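Local coordinates for protein 5'-tyrosyl-DNA phosphodiesterase (Caenorhabditis elegans, PDB 4GEW) that belongs to the endonuclease/exonuclease/phosphatase family, with a DNase I-like fold, and also carries a UBA-like domain, at residues T302-K307 with G316-F321. Numbering follows the deposited sequence.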
ATOM      1  N   THR A 302     -24.993   3.682 -22.495  1.00 45.51           N
ATOM      2  CA  THR A 302     -25.590   4.578 -21.509  1.00 44.79           C
ATOM      3  C   THR A 302     -25.927   5.940 -22.120  1.00 50.69           C
ATOM      4  O   THR A 302     -26.642   6.743 -21.521  1.00 50.62           O
ATOM      5  CB  THR A 302     -24.639   4.793 -20.326  1.00 44.75           C
ATOM      6  OG1 THR A 302     -23.449   5.455 -20.781  1.00 48.22           O
ATOM      7  CG2 THR A 302     -24.254   3.461 -19.717  1.00 47.16           C
ATOM      8  N   TRP A 303     -25.388   6.197 -23.306  1.00 51.29           N
ATOM      9  CA  TRP A 303     -25.705   7.395 -24.064  1.00 54.15           C
ATOM     10  C   TRP A 303     -25.967   6.937 -25.495  1.00 54.15           C
ATOM     11  O   TRP A 303     -25.039   6.591 -26.217  1.00 55.68           O
ATOM     12  CB  TRP A 303     -24.537   8.376 -24.000  1.00 55.49           C
ATOM     13  CG  TRP A 303     -24.819   9.735 -24.559  1.00 53.47           C
ATOM     14  CD1 TRP A 303     -25.419  10.779 -23.917  1.00 55.85           C
ATOM     15  CD2 TRP A 303     -24.478  10.212 -25.866  1.00 54.72           C
ATOM     16  NE1 TRP A 303     -25.486  11.873 -24.750  1.00 54.51           N
ATOM     17  CE2 TRP A 303     -24.916  11.549 -25.952  1.00 57.59           C
ATOM     18  CE3 TRP A 303     -23.851   9.636 -26.977  1.00 57.71           C
ATOM     19  CZ2 TRP A 303     -24.750  12.318 -27.104  1.00 62.66           C
ATOM     20  CZ3 TRP A 303     -23.685  10.400 -28.116  1.00 59.37           C
ATOM     21  CH2 TRP A 303     -24.132  11.727 -28.172  1.00 62.27           C
ATOM     22  N   ASP A 304     -27.237   6.925 -25.891  1.00 51.03           N
ATOM     23  CA  ASP A 304     -27.670   6.259 -27.117  1.00 53.80           C
ATOM     24  C   ASP A 304     -28.697   7.116 -27.861  1.00 53.69           C
ATOM     25  O   ASP A 304     -29.876   7.124 -27.503  1.00 53.53           O
ATOM     26  CB  ASP A 304     -28.290   4.897 -26.751  1.00 52.44           C
ATOM     27  CG  ASP A 304     -28.620   4.041 -27.965  1.00 60.04           C
ATOM     28  OD1 ASP A 304     -28.574   4.551 -29.100  1.00 64.76           O
ATOM     29  OD2 ASP A 304     -28.937   2.846 -27.782  1.00 60.65           O
ATOM     30  N   THR A 305     -28.257   7.818 -28.902  1.00 50.62           N
ATOM     31  CA  THR A 305     -29.150   8.705 -29.645  1.00 55.35           C
ATOM     32  C   THR A 305     -30.047   7.955 -30.629  1.00 56.06           C
ATOM     33  O   THR A 305     -30.955   8.549 -31.213  1.00 55.13           O
ATOM     34  CB  THR A 305     -28.382   9.810 -30.403  1.00 55.85           C
ATOM     35  OG1 THR A 305     -27.585   9.217 -31.435  1.00 55.02           O
ATOM     36  CG2 THR A 305     -27.489  10.594 -29.447  1.00 56.14           C
ATOM     37  N   PHE A 306     -29.778   6.666 -30.825  1.00 54.66           N
ATOM     38  CA  PHE A 306     -30.674   5.796 -31.591  1.00 56.26           C
ATOM     39  C   PHE A 306     -31.970   5.576 -30.806  1.00 57.10           C
ATOM     40  O   PHE A 306     -33.036   5.387 -31.392  1.00 60.10           O
ATOM     41  CB  PHE A 306     -30.034   4.422 -31.837  1.00 54.79           C
ATOM     42  CG  PHE A 306     -28.912   4.425 -32.842  1.00 54.25           C
ATOM     43  CD1 PHE A 306     -27.592   4.426 -32.425  1.00 53.24           C
ATOM     44  CD2 PHE A 306     -29.178   4.393 -34.201  1.00 55.25           C
ATOM     45  CE1 PHE A 306     -26.554   4.406 -33.350  1.00 48.19           C
ATOM     46  CE2 PHE A 306     -28.147   4.381 -35.128  1.00 56.64           C
ATOM     47  CZ  PHE A 306     -26.833   4.384 -34.697  1.00 53.20           C
ATOM     48  N   LYS A 307     -31.858   5.589 -29.477  1.00 53.27           N
ATOM     49  CA  LYS A 307     -32.970   5.242 -28.590  1.00 59.42           C
ATOM     50  C   LYS A 307     -33.425   6.419 -27.729  1.00 59.12           C
ATOM     51  O   LYS A 307     -34.562   6.456 -27.266  1.00 61.12           O
ATOM     52  CB  LYS A 307     -32.577   4.067 -27.686  1.00 61.78           C
ATOM     53  CG  LYS A 307     -32.546   2.722 -28.385  1.00 67.77           C
ATOM     54  CD  LYS A 307     -33.955   2.231 -28.656  1.00 78.60           C
ATOM     55  CE  LYS A 307     -33.953   0.892 -29.374  1.00 89.08           C
ATOM     56  NZ  LYS A 307     -33.414   1.004 -30.757  1.00 92.14           N
ATOM     57  N   GLY A 316     -27.251   8.334 -35.863  1.00 58.49           N
ATOM     58  CA  GLY A 316     -27.244   7.909 -34.479  1.00 55.41           C
ATOM     59  C   GLY A 316     -25.831   7.701 -33.976  1.00 56.37           C
ATOM     60  O   GLY A 316     -24.910   7.451 -34.757  1.00 59.12           O
ATOM     61  N   ALA A 317     -25.661   7.824 -32.665  1.00 52.23           N
ATOM     62  CA  ALA A 317     -24.391   7.558 -32.011  1.00 48.81           C
ATOM     63  C   ALA A 317     -24.710   6.849 -30.706  1.00 49.43           C
ATOM     64  O   ALA A 317     -25.800   7.028 -30.169  1.00 54.04           O
ATOM     65  CB  ALA A 317     -23.666   8.855 -31.735  1.00 47.97           C
ATOM     66  N   LYS A 318     -23.776   6.047 -30.199  1.00 48.56           N
ATOM     67  CA  LYS A 318     -23.971   5.366 -28.919  1.00 49.60           C
ATOM     68  C   LYS A 318     -22.654   4.966 -28.256  1.00 51.40           C
ATOM     69  O   LYS A 318     -21.723   4.508 -28.919  1.00 53.17           O
ATOM     70  CB  LYS A 318     -24.905   4.156 -29.060  1.00 49.98           C
ATOM     71  CG  LYS A 318     -24.413   3.067 -29.994  1.00 54.57           C
ATOM     72  CD  LYS A 318     -25.367   1.871 -30.010  1.00 54.67           C
ATOM     73  CE  LYS A 318     -24.922   0.839 -31.029  1.00 57.62           C
ATOM     74  NZ  LYS A 318     -25.796  -0.366 -31.053  1.00 59.74           N
ATOM     75  N   MET A 319     -22.590   5.142 -26.939  1.00 51.40           N
ATOM     76  CA  MET A 319     -21.349   4.973 -26.190  1.00 52.18           C
ATOM     77  C   MET A 319     -21.618   4.469 -24.768  1.00 51.94           C
ATOM     78  O   MET A 319     -22.689   4.711 -24.205  1.00 52.01           O
ATOM     79  CB  MET A 319     -20.599   6.310 -26.123  1.00 52.68           C
ATOM     80  CG  MET A 319     -19.940   6.751 -27.433  1.00 58.01           C
ATOM     81  SD  MET A 319     -18.391   5.870 -27.725  1.00 67.63           S
ATOM     82  CE  MET A 319     -17.959   6.435 -29.361  1.00 67.61           C
ATOM     83  N   ARG A 320     -20.646   3.763 -24.196  1.00 44.07           N
ATOM     84  CA  ARG A 320     -20.701   3.411 -22.781  1.00 46.67           C
ATOM     85  C   ARG A 320     -19.926   4.463 -21.993  1.00 49.71           C
ATOM     86  O   ARG A 320     -18.831   4.209 -21.481  1.00 52.86           O
ATOM     87  CB  ARG A 320     -20.155   1.997 -22.524  1.00 46.94           C
ATOM     88  CG  ARG A 320     -20.419   1.485 -21.099  1.00 47.06           C
ATOM     89  CD  ARG A 320     -20.329  -0.036 -20.989  1.00 46.33           C
ATOM     90  NE  ARG A 320     -18.963  -0.559 -21.074  1.00 48.48           N
ATOM     91  CZ  ARG A 320     -18.162  -0.738 -20.023  1.00 48.33           C
ATOM     92  NH1 ARG A 320     -18.576  -0.419 -18.803  1.00 46.20           N
ATOM     93  NH2 ARG A 320     -16.943  -1.234 -20.188  1.00 48.02           N
ATOM     94  N   PHE A 321     -20.499   5.661 -21.931  1.00 50.71           N
ATOM     95  CA  PHE A 321     -19.849   6.813 -21.313  1.00 49.25           C
ATOM     96  C   PHE A 321     -19.821   6.675 -19.790  1.00 52.76           C
ATOM     97  O   PHE A 321     -18.866   7.092 -19.128  1.00 51.69           O
ATOM     98  CB  PHE A 321     -20.596   8.093 -21.696  1.00 45.87           C
ATOM     99  CG  PHE A 321     -20.192   8.669 -23.034  1.00 49.66           C
ATOM    100  CD1 PHE A 321     -19.013   8.277 -23.651  1.00 50.80           C
ATOM    101  CD2 PHE A 321     -20.989   9.612 -23.660  1.00 49.32           C
ATOM    102  CE1 PHE A 321     -18.635   8.815 -24.869  1.00 56.84           C
ATOM    103  CE2 PHE A 321     -20.619  10.157 -24.880  1.00 56.86           C
ATOM    104  CZ  PHE A 321     -19.440   9.757 -25.487  1.00 58.38           C
TER
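T302 and W303 both donate their backbone N-H to M319 O, at 3.0 Å from T302 N and 3.2 Å from W303 N. Two residues facing one make a classic beta bulge. The hydroxyl of T302 is hydrogen-bonded to D322, just past 316-321. W303 also accepts from M319 N through its O, closing an antiparallel hydrogen-bonded pair. Its CG lies anti to the backbone N (chi1 -171°), which sets the indole alongside F321. F321 CE2 approaches one side of the indole obliquely, offset toward the rim. The F321 ring and the five-membered ring of W303 are inclined by 35°, an oblique pair. T305 CG2 lies on the opposite side of the indole, also toward the rim, and W303 CZ3 reaches A317 CB at 3.9 Å. Outside the two segments, NE1 of W303 bonds to D352, and I27 of the second subunit packs on W303.

D304 and K318 form an antiparallel non-hydrogen-bonded pair; their side chains run side by side. D304 OD1 takes the N-H of F306, 3.0 Å from F306 N, forming an Asx turn just after the strand. T305 grips A317 twice. T305 N donates to A317 O, and A317 N donates to T305 OG1 at 2.7 Å, so a side-chain oxygen replaces a backbone carbonyl here. The F306 ring then lies over G316, with G316 CA 3.6 Å from the ring centroid and nearly on its normal, a CH-pi contact. K318 CD comes obliquely to F306 CD1 at 4.2 Å.

The two segments make a short, bulged beta hairpin with a long connecting loop; it places strand 303-304 beside 318-327 in one sheet of the DNase I-like fold.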